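Local coordinates for protein carboxynorspermidine decarboxylase (Campylobacter jejuni subsp. jejuni 81116, PDB 3N29) that probably catalyses the pyridoxal-phosphate-dependent decarboxylation of carboxynorspermidine to norspermidine, working as a beta/alpha-barrel-fold basic amino acid decarboxylase, at residues Ala142-Phe147 and Leu193-Gly198; Asp210-Val215 and Ile252-Asn257; Tyr342-Asn347 and Lys362-Gly367; Val381-Thr384 and Arg390-Asn393. All coordinates share one frame; numbering follows the deposited sequence.

Interaction 1: residues Ala142-Phe147 and Leu193-Gly198; sequences AQFHKF and LNAIEG
Ile196 sets its terminal methyl squarely on the ring of Phe144. CD1 stands 3.5 Å from the centroid of the Phe144 ring and only 12° off the ring normal, a CH-pi contact over the middle of the face. Its closest carbon is Phe144 CZ, at 3.5 Å from Ile196 CD1, and CG1 of the isoleucine follows behind, above the CZ end of the ring. Ala195 comes from another direction: its CB lies near the ring plane, 4.0 Å from Phe144 CZ, so the far end of the phenyl group is met both over a face and at an edge.

Phe144 reaches out because its CG lies anti to the backbone N (chi1 160°), which sends the ring away from the helix towards the loop. On the other side, a type I beta turn from Leu193 to Ile196, closed by the bond from Ile196 N to Leu193 O at 2.9 Å, brings the methyl of Ala195 and the longer chain of Ile196 to the same ring. Alanine suits the edge, where its lone methyl fits close to the backbone, whereas isoleucine has the reach to cover the face.

Leu156 and Leu158 of barrel strand 155-159 also touch Phe144, and Leu158 touches Ile196 as well, placing the pair in the apolar layer between helix 141-147 and the barrel wall. Since both partners offer only carbon, the attraction rests on dispersion and burial of nonpolar surface, helped by the weak pull of the ring's pi cloud on the methyl hydrogens.

Interaction 2: residues Asp210-Val215 and Ile252-Asn257; sequences DALEAV and IALCKN
Leu254 joins two outer helices of the beta/alpha barrel, 209-223 and 248-262, in a small apolar contact in which its CD1 lies against both Leu212 and Glu213, while CD2 meets Glu213 alone. CD1 does most of the touching: it lies 3.7 Å from Glu213 N and 3.8 Å from Glu213 CB, pressed against the helix backbone, and 4.2 Å from Leu212 CG. The two leucines run antiparallel, side by side. CD2 lies across the glutamate chain, 4.0 Å from Glu213 CB, the two side chains being nearly perpendicular.

Glu213 shows how a charged residue can serve an apolar contact. With CG anti to its backbone N (chi1 174°) and the chain extended beyond, its methylenes border Leu254 while the carboxylate continues to Lys250, one turn before Leu254, in a salt bridge through OE1. Asp210 pairs with the same lysine, so the two acids probably share its charge and tie the helices together.

Further in, Leu212 rests on Leu204 of the loop after barrel strand 198-200. At the other flank, Ile252 and Cys255 lean on helix 51-68, which makes helix 248-262 the middle member between that helix and helix 209-223.

Interaction 3: residues Tyr342-Asn347 and Lys362-Gly367; sequences YLLTGN and KKLKIG
Tyr342 and Leu364 meet because the tyrosine carries its CG anti to its own carbonyl carbon (chi1 -70°) and the leucine does the same; the two side chains then overlap lengthwise, pointing opposite ways, one starting from the strand and the other from the loop. The extended end of Leu364 lays CD1 along the ring, 3.8 Å from the centroid of the Tyr342 ring and 15° off its normal. This CH-pi contact is displaced towards the rim, and the nearest ring atoms include Tyr342 CG, 3.8 Å from Leu364 CD1.

The hydroxyl at the far end of the ring is the polar part of the contact. The phenol oxygen accepts a hydrogen bond from the backbone, Leu364 N to Tyr342 OH at 2.9 Å, with an N-H...O angle of 145°, so the bond is somewhat bent. Lys363 sits at the ring edge, its CA and CB each 3.4 Å from Tyr342 OH. Tyrosine fits here because one residue supplies both a face for the leucine and an acceptor for a loop amide, gripping Leu364 by its side chain and its main chain together.

Leu344, two residues further on the same side of the strand, extends the apolar patch: its CD2 is 4.1 Å from Leu364 CD1, with one leucine set crosswise to the other.

Strand 340-345 runs between strand 294-298, its parallel partner, and strand 354-360, its antiparallel one. The loop 362-367 leaves strand 354-360, passes over Tyr342 and Leu344, and leads into strand 369-372, with Leu364 also resting on Ile288 of strand 279-290.

Interaction 4: residues Val381-Thr384 and Arg390-Asn393; sequences VKNT and RLPN
Leu391 sends its side chain towards the loop 381-384, and CD2 is the branch that arrives. From CB, CG lies anti to the carbonyl carbon (chi1 -76°), an orientation that carries the end of the chain to the other segment although CB does not itself face it. CD2 then rests 3.6 Å from the main-chain Thr384 O and 3.9 Å from Asn383 OD1, and it lies close to CG and ND2 of that amide as well. These are van der Waals contacts of a methyl against polar groups. Leucine suits the place, for an aliphatic methyl can lie against the amide without competing for its hydrogen bonds.

Asn383 holds its polar atoms by other means. ND2 gives a hydrogen to a water, 2.9 Å from Asn383 ND2, which in turn donates to Pro392 O at 2.8 Å and so bridges the two segments. ND2 is also hydrogen-bonded to Tyr47 OH, while OD1 accepts from Arg417 of the second subunit, so that the amide is fixed from both ends. Asparagine, with a donor and an acceptor on one short chain, fits this junction. Pro392 packs its CD 4.3 Å from Asn383 ND2.

Lys382, just before Asn383, touches the bound norspermidine and forms salt bridges with Asp308 and with Glu303 of the second subunit; the Asn383 side chain itself is about 11 Å from a bound norspermidine. Arg417 and Glu303 place the contact at the dimer interface. Both segments belong to the connection from strand 369-372 to strand 393-397; Thr384 and Pro392 lean on helix 302-305, and Asn393 begins the strand that pairs in parallel with strand 46-50.

How the interactions relate
The four contacts follow one another in series along the chain, each closing before the next opens. Interactions 1 and 2 belong to the parallel beta/alpha barrel, their centres about 27 Å apart. Interaction 3 lies in the mixed sheet, on the opposite side of the chain's centre, about 56 Å from interaction 1 between centres. Interaction 4, in the connection between two strands of that sheet, lies about 21 Å from interaction 3 between centres, and their nearest atoms come to about 5 Å. Interactions 1, 3 and 4 also touch the second subunit, so the dimer involves both parts of the fold, whereas interaction 2 stays within one chain.

Interaction 1: residues Ala142-Phe147 and Leu193-Gly198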
loop_
_atom_site.group_PDB
_atom_site.type_symbol
_atom_site.label_atom_id
_atom_site.label_comp_id
_atom_site.label_asym_id
_atom_site.label_seq_id
_atom_site.Cartn_x
_atom_site.Cartn_y
_atom_site.Cartn_z
ATOM N N ALA A 142 -12.107 -28.791 -4.686
ATOM C CA ALA A 142 -11.817 -29.081 -3.271
ATOM C C ALA A 142 -12.547 -28.090 -2.356
ATOM O O ALA A 142 -13.212 -28.498 -1.395
ATOM C CB ALA A 142 -10.316 -29.087 -2.992
ATOM N N GLN A 143 -12.481 -26.804 -2.677
ATOM C CA GLN A 143 -13.116 -25.796 -1.844
ATOM C C GLN A 143 -14.651 -25.978 -1.904
ATOM O O GLN A 143 -15.320 -25.971 -0.870
ATOM C CB GLN A 143 -12.700 -24.401 -2.295
ATOM C CG GLN A 143 -11.323 -23.981 -1.837
ATOM C CD GLN A 143 -11.407 -23.025 -0.699
ATOM O OE1 GLN A 143 -10.813 -23.212 0.363
ATOM N NE2 GLN A 143 -12.165 -22.014 -0.902
ATOM N N PHE A 144 -15.170 -26.229 -3.099
ATOM C CA PHE A 144 -16.588 -26.520 -3.268
ATOM C C PHE A 144 -16.963 -27.763 -2.423
ATOM O O PHE A 144 -17.916 -27.728 -1.622
ATOM C CB PHE A 144 -16.899 -26.712 -4.731
ATOM C CG PHE A 144 -18.150 -27.448 -5.020
ATOM C CD1 PHE A 144 -19.355 -27.143 -4.364
ATOM C CD2 PHE A 144 -18.150 -28.446 -5.989
ATOM C CE1 PHE A 144 -20.528 -27.890 -4.664
ATOM C CE2 PHE A 144 -19.303 -29.173 -6.301
ATOM C CZ PHE A 144 -20.487 -28.883 -5.643
ATOM N N HIS A 145 -16.222 -28.825 -2.572
ATOM C CA HIS A 145 -16.600 -30.052 -1.854
ATOM C C HIS A 145 -16.497 -29.841 -0.325
ATOM O O HIS A 145 -17.214 -30.461 0.444
ATOM C CB HIS A 145 -15.749 -31.216 -2.308
ATOM C CG HIS A 145 -16.054 -31.676 -3.706
ATOM N ND1 HIS A 145 -15.132 -32.309 -4.511
ATOM C CD2 HIS A 145 -17.192 -31.612 -4.427
ATOM C CE1 HIS A 145 -15.675 -32.580 -5.681
ATOM N NE2 HIS A 145 -16.932 -32.173 -5.652
ATOM N N LYS A 146 -15.562 -29.019 0.120
ATOM C CA LYS A 146 -15.337 -28.843 1.542
ATOM C C LYS A 146 -16.518 -28.052 2.173
ATOM O O LYS A 146 -16.900 -28.300 3.316
ATOM C CB LYS A 146 -14.068 -28.067 1.744
ATOM C CG LYS A 146 -13.506 -28.013 3.151
ATOM C CD LYS A 146 -12.344 -26.983 3.154
ATOM C CE LYS A 146 -11.523 -27.036 4.418
ATOM N NZ LYS A 146 -10.035 -27.054 4.109
ATOM N N PHE A 147 -17.052 -27.085 1.425
ATOM C CA PHE A 147 -18.018 -26.135 1.978
ATOM C C PHE A 147 -19.426 -26.316 1.457
ATOM O O PHE A 147 -20.327 -25.582 1.853
ATOM C CB PHE A 147 -17.528 -24.711 1.723
ATOM C CG PHE A 147 -16.293 -24.369 2.495
ATOM C CD1 PHE A 147 -16.293 -24.464 3.890
ATOM C CD2 PHE A 147 -15.132 -23.951 1.848
ATOM C CE1 PHE A 147 -15.142 -24.149 4.617
ATOM C CE2 PHE A 147 -13.978 -23.664 2.566
ATOM C CZ PHE A 147 -13.979 -23.749 3.941
ATOM N N LEU A 193 -21.958 -32.045 -11.139
ATOM C CA LEU A 193 -22.248 -30.607 -11.013
ATOM C C LEU A 193 -23.690 -30.308 -10.596
ATOM O O LEU A 193 -24.142 -29.151 -10.701
ATOM C CB LEU A 193 -21.912 -29.887 -12.339
ATOM C CG LEU A 193 -20.397 -29.959 -12.674
ATOM C CD1 LEU A 193 -20.082 -29.378 -14.051
ATOM C CD2 LEU A 193 -19.574 -29.240 -11.577
ATOM N N ASN A 194 -24.395 -31.330 -10.089
ATOM C CA ASN A 194 -25.794 -31.183 -9.660
ATOM C C ASN A 194 -26.021 -30.016 -8.711
ATOM O O ASN A 194 -27.050 -29.339 -8.827
ATOM C CB ASN A 194 -26.327 -32.456 -8.976
ATOM C CG ASN A 194 -26.773 -33.532 -9.972
ATOM O OD1 ASN A 194 -26.589 -33.376 -11.185
ATOM N ND2 ASN A 194 -27.345 -34.629 -9.465
ATOM N N ALA A 195 -25.095 -29.803 -7.769
ATOM C CA ALA A 195 -25.262 -28.782 -6.740
ATOM C C ALA A 195 -24.864 -27.391 -7.230
ATOM O O ALA A 195 -25.048 -26.396 -6.483
ATOM C CB ALA A 195 -24.472 -29.136 -5.458
ATOM N N ILE A 196 -24.302 -27.310 -8.445
ATOM C CA ILE A 196 -23.724 -26.040 -8.985
ATOM C C ILE A 196 -24.713 -25.333 -9.910
ATOM O O ILE A 196 -25.199 -25.960 -10.878
ATOM C CB ILE A 196 -22.438 -26.293 -9.812
ATOM C CG1 ILE A 196 -21.315 -26.922 -8.946
ATOM C CG2 ILE A 196 -22.014 -24.999 -10.534
ATOM C CD1 ILE A 196 -20.829 -26.104 -7.759
ATOM N N GLU A 197 -25.054 -24.071 -9.612
ATOM C CA GLU A 197 -26.059 -23.357 -10.383
ATOM C C GLU A 197 -25.468 -22.317 -11.312
ATOM O O GLU A 197 -26.172 -21.796 -12.161
ATOM C CB GLU A 197 -27.128 -22.727 -9.461
ATOM C CG GLU A 197 -28.180 -23.742 -9.015
ATOM C CD GLU A 197 -29.218 -23.160 -8.002
ATOM O OE1 GLU A 197 -29.113 -21.996 -7.575
ATOM O OE2 GLU A 197 -30.174 -23.866 -7.641
ATOM N N GLY A 198 -24.183 -21.960 -11.127
ATOM C CA GLY A 198 -23.598 -20.974 -11.987
ATOM C C GLY A 198 -22.130 -21.194 -12.317
ATOM O O GLY A 198 -21.375 -21.874 -11.589
#

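Interaction 2: residues Asp210-Val215 and Ile252-Asn257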
loop_
_atom_site.group_PDB
_atom_site.type_symbol
_atom_site.label_atom_id
_atom_site.label_comp_id
_atom_site.label_asym_id
_atom_site.label_seq_id
_atom_site.Cartn_x
_atom_site.Cartn_y
_atom_site.Cartn_z
ATOM N N ASP A 210 -15.253 -5.810 -27.608
ATOM C CA ASP A 210 -14.513 -6.770 -28.489
ATOM C C ASP A 210 -13.669 -7.758 -27.711
ATOM O O ASP A 210 -13.585 -8.928 -28.101
ATOM C CB ASP A 210 -13.630 -6.050 -29.560
ATOM C CG ASP A 210 -14.430 -5.244 -30.581
ATOM O OD1 ASP A 210 -15.686 -5.370 -30.666
ATOM O OD2 ASP A 210 -13.802 -4.443 -31.327
ATOM N N ALA A 211 -13.003 -7.339 -26.610
ATOM C CA ALA A 211 -12.230 -8.273 -25.812
ATOM C C ALA A 211 -13.134 -9.265 -25.052
ATOM O O ALA A 211 -12.835 -10.423 -24.964
ATOM C CB ALA A 211 -11.266 -7.511 -24.777
ATOM N N LEU A 212 -14.252 -8.808 -24.502
ATOM C CA LEU A 212 -15.235 -9.768 -23.900
ATOM C C LEU A 212 -15.749 -10.788 -24.966
ATOM O O LEU A 212 -15.846 -11.970 -24.679
ATOM C CB LEU A 212 -16.403 -9.043 -23.229
ATOM C CG LEU A 212 -17.604 -9.902 -22.827
ATOM C CD1 LEU A 212 -17.100 -10.945 -21.802
ATOM C CD2 LEU A 212 -18.717 -9.105 -22.321
ATOM N N GLU A 213 -16.105 -10.295 -26.157
ATOM C CA GLU A 213 -16.430 -11.195 -27.296
ATOM C C GLU A 213 -15.353 -12.316 -27.510
ATOM O O GLU A 213 -15.697 -13.500 -27.491
ATOM C CB GLU A 213 -16.699 -10.398 -28.568
ATOM C CG GLU A 213 -16.899 -11.256 -29.773
ATOM C CD GLU A 213 -17.456 -10.541 -30.944
ATOM O OE1 GLU A 213 -16.784 -9.627 -31.484
ATOM O OE2 GLU A 213 -18.592 -10.933 -31.341
ATOM N N ALA A 214 -14.070 -11.942 -27.590
ATOM C CA ALA A 214 -12.957 -12.918 -27.735
ATOM C C ALA A 214 -12.920 -13.891 -26.564
ATOM O O ALA A 214 -12.762 -15.082 -26.785
ATOM C CB ALA A 214 -11.618 -12.226 -27.859
ATOM N N VAL A 215 -13.127 -13.416 -25.343
ATOM C CA VAL A 215 -13.159 -14.319 -24.152
ATOM C C VAL A 215 -14.377 -15.251 -24.178
ATOM O O VAL A 215 -14.256 -16.458 -23.909
ATOM C CB VAL A 215 -13.066 -13.581 -22.750
ATOM C CG1 VAL A 215 -13.192 -14.603 -21.611
ATOM C CG2 VAL A 215 -11.700 -12.856 -22.587
ATOM N N ILE A 252 -24.294 -5.091 -24.924
ATOM C CA ILE A 252 -25.703 -5.458 -24.710
ATOM C C ILE A 252 -26.113 -6.712 -25.535
ATOM O O ILE A 252 -26.602 -7.693 -24.996
ATOM C CB ILE A 252 -26.649 -4.285 -25.029
ATOM C CG1 ILE A 252 -26.441 -3.167 -23.997
ATOM C CG2 ILE A 252 -28.173 -4.816 -25.165
ATOM C CD1 ILE A 252 -26.924 -1.639 -24.495
ATOM N N ALA A 253 -25.808 -6.696 -26.821
ATOM C CA ALA A 253 -26.034 -7.857 -27.710
ATOM C C ALA A 253 -25.329 -9.148 -27.210
ATOM O O ALA A 253 -25.990 -10.213 -27.080
ATOM C CB ALA A 253 -25.632 -7.496 -29.133
ATOM N N LEU A 254 -24.052 -9.051 -26.778
ATOM C CA LEU A 254 -23.328 -10.220 -26.336
ATOM C C LEU A 254 -24.042 -10.857 -25.164
ATOM O O LEU A 254 -24.227 -12.068 -25.118
ATOM C CB LEU A 254 -21.866 -9.877 -25.917
ATOM C CG LEU A 254 -20.853 -9.534 -27.002
ATOM C CD1 LEU A 254 -19.550 -9.027 -26.420
ATOM C CD2 LEU A 254 -20.628 -10.816 -27.904
ATOM N N CYS A 255 -24.398 -10.029 -24.191
ATOM C CA CYS A 255 -25.103 -10.460 -22.996
ATOM C C CYS A 255 -26.472 -11.035 -23.354
ATOM O O CYS A 255 -26.884 -12.060 -22.838
ATOM C CB CYS A 255 -25.307 -9.256 -22.091
ATOM S SG CYS A 255 -23.697 -8.791 -21.269
ATOM N N LYS A 256 -27.199 -10.322 -24.173
ATOM C CA LYS A 256 -28.557 -10.792 -24.560
ATOM C C LYS A 256 -28.535 -12.157 -25.330
ATOM O O LYS A 256 -29.299 -13.100 -25.028
ATOM C CB LYS A 256 -29.246 -9.676 -25.348
ATOM C CG LYS A 256 -30.558 -10.067 -25.924
ATOM C CD LYS A 256 -31.542 -8.870 -26.089
ATOM C CE LYS A 256 -32.960 -9.420 -26.132
ATOM N NZ LYS A 256 -34.010 -8.346 -26.175
ATOM N N ASN A 257 -27.681 -12.262 -26.342
ATOM C CA ASN A 257 -27.498 -13.541 -27.077
ATOM C C ASN A 257 -27.094 -14.700 -26.166
ATOM O O ASN A 257 -27.588 -15.806 -26.254
ATOM C CB ASN A 257 -26.473 -13.321 -28.183
ATOM C CG ASN A 257 -26.994 -12.363 -29.214
ATOM O OD1 ASN A 257 -28.200 -12.186 -29.317
ATOM N ND2 ASN A 257 -26.122 -11.750 -29.974
#

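Interaction 3: residues Tyr342-Asn347 and Lys362-Gly367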
loop_
_atom_site.group_PDB
_atom_site.type_symbol
_atom_site.label_atom_id
_atom_site.label_comp_id
_atom_site.label_asym_id
_atom_site.label_seq_id
_atom_site.Cartn_x
_atom_site.Cartn_y
_atom_site.Cartn_z
ATOM N N TYR A 342 7.098 22.177 -13.153
ATOM C CA TYR A 342 7.401 21.782 -11.774
ATOM C C TYR A 342 7.426 20.238 -11.595
ATOM O O TYR A 342 6.574 19.508 -12.191
ATOM C CB TYR A 342 6.302 22.322 -10.880
ATOM C CG TYR A 342 6.261 23.826 -10.699
ATOM C CD1 TYR A 342 6.879 24.426 -9.623
ATOM C CD2 TYR A 342 5.545 24.616 -11.571
ATOM C CE1 TYR A 342 6.846 25.809 -9.431
ATOM C CE2 TYR A 342 5.483 25.974 -11.413
ATOM C CZ TYR A 342 6.156 26.570 -10.344
ATOM O OH TYR A 342 6.050 27.891 -10.214
ATOM N N LEU A 343 8.355 19.754 -10.785
ATOM C CA LEU A 343 8.267 18.414 -10.187
ATOM C C LEU A 343 7.239 18.496 -9.034
ATOM O O LEU A 343 7.339 19.355 -8.161
ATOM C CB LEU A 343 9.623 17.938 -9.668
ATOM C CG LEU A 343 10.613 17.424 -10.711
ATOM C CD1 LEU A 343 12.011 17.084 -10.009
ATOM C CD2 LEU A 343 9.994 16.202 -11.399
ATOM N N LEU A 344 6.206 17.677 -9.078
ATOM C CA LEU A 344 5.246 17.569 -7.964
ATOM C C LEU A 344 5.635 16.363 -7.135
ATOM O O LEU A 344 5.912 15.279 -7.718
ATOM C CB LEU A 344 3.850 17.334 -8.504
ATOM C CG LEU A 344 3.261 18.457 -9.346
ATOM C CD1 LEU A 344 1.785 18.104 -9.687
ATOM C CD2 LEU A 344 3.360 19.866 -8.749
ATOM N N THR A 345 5.772 16.575 -5.831
ATOM C CA THR A 345 6.320 15.582 -4.977
ATOM C C THR A 345 5.529 15.497 -3.695
ATOM O O THR A 345 4.786 16.422 -3.374
ATOM C CB THR A 345 7.772 15.930 -4.664
ATOM O OG1 THR A 345 7.906 17.122 -3.901
ATOM C CG2 THR A 345 8.631 16.132 -6.014
ATOM N N GLY A 346 5.786 14.450 -2.916
ATOM C CA GLY A 346 4.993 14.138 -1.734
ATOM C C GLY A 346 5.652 14.477 -0.419
ATOM O O GLY A 346 6.784 14.867 -0.353
ATOM N N ASN A 347 4.924 14.178 0.636
ATOM C CA ASN A 347 5.268 14.521 2.025
ATOM C C ASN A 347 5.803 13.355 2.890
ATOM O O ASN A 347 6.075 13.554 4.094
ATOM C CB ASN A 347 4.141 15.243 2.760
ATOM C CG ASN A 347 2.892 14.443 2.893
ATOM O OD1 ASN A 347 2.733 13.362 2.261
ATOM N ND2 ASN A 347 1.942 14.975 3.671
ATOM N N LYS A 362 0.673 29.067 -15.181
ATOM C CA LYS A 362 1.155 30.135 -14.299
ATOM C C LYS A 362 1.990 29.541 -13.175
ATOM O O LYS A 362 1.937 28.330 -12.956
ATOM C CB LYS A 362 -0.045 30.895 -13.727
ATOM C CG LYS A 362 -1.133 29.984 -13.231
ATOM C CD LYS A 362 -2.109 30.704 -12.244
ATOM C CE LYS A 362 -2.731 29.667 -11.272
ATOM N NZ LYS A 362 -3.508 30.327 -10.147
ATOM N N LYS A 363 2.791 30.357 -12.503
ATOM C CA LYS A 363 3.625 29.855 -11.438
ATOM C C LYS A 363 2.755 29.371 -10.320
ATOM O O LYS A 363 1.692 29.904 -10.081
ATOM C CB LYS A 363 4.568 30.930 -10.876
ATOM C CG LYS A 363 5.614 31.325 -11.867
ATOM C CD LYS A 363 6.422 32.540 -11.365
ATOM C CE LYS A 363 7.579 32.782 -12.278
ATOM N NZ LYS A 363 8.617 31.758 -12.059
ATOM N N LEU A 364 3.211 28.326 -9.648
ATOM C CA LEU A 364 2.573 27.871 -8.433
ATOM C C LEU A 364 2.974 28.723 -7.252
ATOM O O LEU A 364 4.064 29.313 -7.215
ATOM C CB LEU A 364 2.955 26.400 -8.165
ATOM C CG LEU A 364 2.456 25.370 -9.170
ATOM C CD1 LEU A 364 3.006 23.942 -8.813
ATOM C CD2 LEU A 364 0.909 25.542 -9.184
ATOM N N LYS A 365 2.096 28.764 -6.252
ATOM C CA LYS A 365 2.426 29.413 -5.012
ATOM C C LYS A 365 2.079 28.479 -3.861
ATOM O O LYS A 365 1.145 27.676 -3.961
ATOM C CB LYS A 365 1.595 30.684 -4.825
ATOM C CG LYS A 365 1.705 31.694 -5.953
ATOM C CD LYS A 365 0.890 32.930 -5.659
ATOM C CE LYS A 365 0.309 33.531 -6.946
ATOM N NZ LYS A 365 -0.998 32.917 -7.356
ATOM N N ILE A 366 2.771 28.679 -2.745
ATOM C CA ILE A 366 2.416 27.987 -1.532
ATOM C C ILE A 366 0.938 28.249 -1.232
ATOM O O ILE A 366 0.483 29.380 -1.280
ATOM C CB ILE A 366 3.318 28.389 -0.347
ATOM C CG1 ILE A 366 4.747 27.839 -0.628
ATOM C CG2 ILE A 366 2.689 27.905 0.954
ATOM C CD1 ILE A 366 5.904 28.305 0.307
ATOM N N GLY A 367 0.193 27.196 -0.991
ATOM C CA GLY A 367 -1.204 27.296 -0.673
ATOM C C GLY A 367 -2.080 26.948 -1.858
ATOM O O GLY A 367 -3.263 26.622 -1.682
#

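Interaction 4: residues Val381-Thr384 and Arg390-Asn393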
loop_
_atom_site.group_PDB
_atom_site.type_symbol
_atom_site.label_atom_id
_atom_site.label_comp_id
_atom_site.label_asym_id
_atom_site.label_seq_id
_atom_site.Cartn_x
_atom_site.Cartn_y
_atom_site.Cartn_z
ATOM N N VAL A 381 -9.248 2.365 -1.407
ATOM C CA VAL A 381 -9.315 0.956 -0.987
ATOM C C VAL A 381 -7.956 0.343 -0.698
ATOM O O VAL A 381 -7.915 -0.743 -0.100
ATOM C CB VAL A 381 -10.024 0.082 -2.073
ATOM C CG1 VAL A 381 -11.542 0.533 -2.208
ATOM C CG2 VAL A 381 -9.301 0.151 -3.455
ATOM N N LYS A 382 -6.877 0.981 -1.110
ATOM C CA LYS A 382 -5.586 0.384 -0.918
ATOM C C LYS A 382 -4.561 1.370 -0.430
ATOM O O LYS A 382 -3.333 1.179 -0.630
ATOM C CB LYS A 382 -5.104 -0.330 -2.174
ATOM C CG LYS A 382 -4.843 0.555 -3.364
ATOM C CD LYS A 382 -4.903 -0.369 -4.675
ATOM C CE LYS A 382 -4.074 -1.674 -4.700
ATOM N NZ LYS A 382 -2.596 -1.493 -4.920
ATOM N N ASN A 383 -5.029 2.433 0.201
ATOM C CA ASN A 383 -4.122 3.432 0.737
ATOM C C ASN A 383 -3.596 3.106 2.134
ATOM O O ASN A 383 -4.009 2.108 2.782
ATOM C CB ASN A 383 -4.627 4.844 0.576
ATOM C CG ASN A 383 -5.781 5.228 1.530
ATOM O OD1 ASN A 383 -6.107 4.498 2.449
ATOM N ND2 ASN A 383 -6.398 6.418 1.268
ATOM N N THR A 384 -2.640 3.910 2.580
ATOM C CA THR A 384 -1.913 3.564 3.794
ATOM C C THR A 384 -1.603 4.797 4.637
ATOM O O THR A 384 -1.716 5.897 4.141
ATOM C CB THR A 384 -0.522 2.824 3.438
ATOM O OG1 THR A 384 0.478 3.767 3.063
ATOM C CG2 THR A 384 -0.707 1.794 2.154
ATOM N N ARG A 390 -0.829 11.947 7.298
ATOM C CA ARG A 390 -2.235 12.172 7.468
ATOM C C ARG A 390 -2.999 11.721 6.240
ATOM O O ARG A 390 -2.724 12.137 5.149
ATOM C CB ARG A 390 -2.502 13.673 7.732
ATOM C CG ARG A 390 -3.961 14.028 8.096
ATOM C CD ARG A 390 -4.106 15.535 8.673
ATOM N NE ARG A 390 -2.833 16.233 9.019
ATOM C CZ ARG A 390 -2.750 17.540 9.380
ATOM N NH1 ARG A 390 -3.857 18.254 9.494
ATOM N NH2 ARG A 390 -1.576 18.142 9.647
ATOM N N LEU A 391 -3.963 10.873 6.449
ATOM C CA LEU A 391 -4.804 10.352 5.357
ATOM C C LEU A 391 -5.644 11.456 4.717
ATOM O O LEU A 391 -6.122 12.372 5.420
ATOM C CB LEU A 391 -5.793 9.341 5.964
ATOM C CG LEU A 391 -5.203 8.002 6.294
ATOM C CD1 LEU A 391 -6.090 7.209 7.313
ATOM C CD2 LEU A 391 -5.015 7.187 5.000
ATOM N N PRO A 392 -5.918 11.333 3.418
ATOM C CA PRO A 392 -6.893 12.279 2.817
ATOM C C PRO A 392 -8.260 11.938 3.341
ATOM O O PRO A 392 -8.577 10.755 3.408
ATOM C CB PRO A 392 -6.783 11.998 1.303
ATOM C CG PRO A 392 -5.371 11.318 1.187
ATOM C CD PRO A 392 -5.361 10.435 2.402
ATOM N N ASN A 393 -9.058 12.973 3.661
ATOM C CA ASN A 393 -10.432 12.789 4.023
ATOM C C ASN A 393 -11.239 12.379 2.796
ATOM O O ASN A 393 -10.814 12.565 1.658
ATOM C CB ASN A 393 -11.018 14.066 4.649
ATOM C CG ASN A 393 -10.320 14.472 5.976
ATOM O OD1 ASN A 393 -9.971 13.625 6.792
ATOM N ND2 ASN A 393 -10.104 15.783 6.153
HETATM O O HOH W 1 -8.183 8.016 2.926
#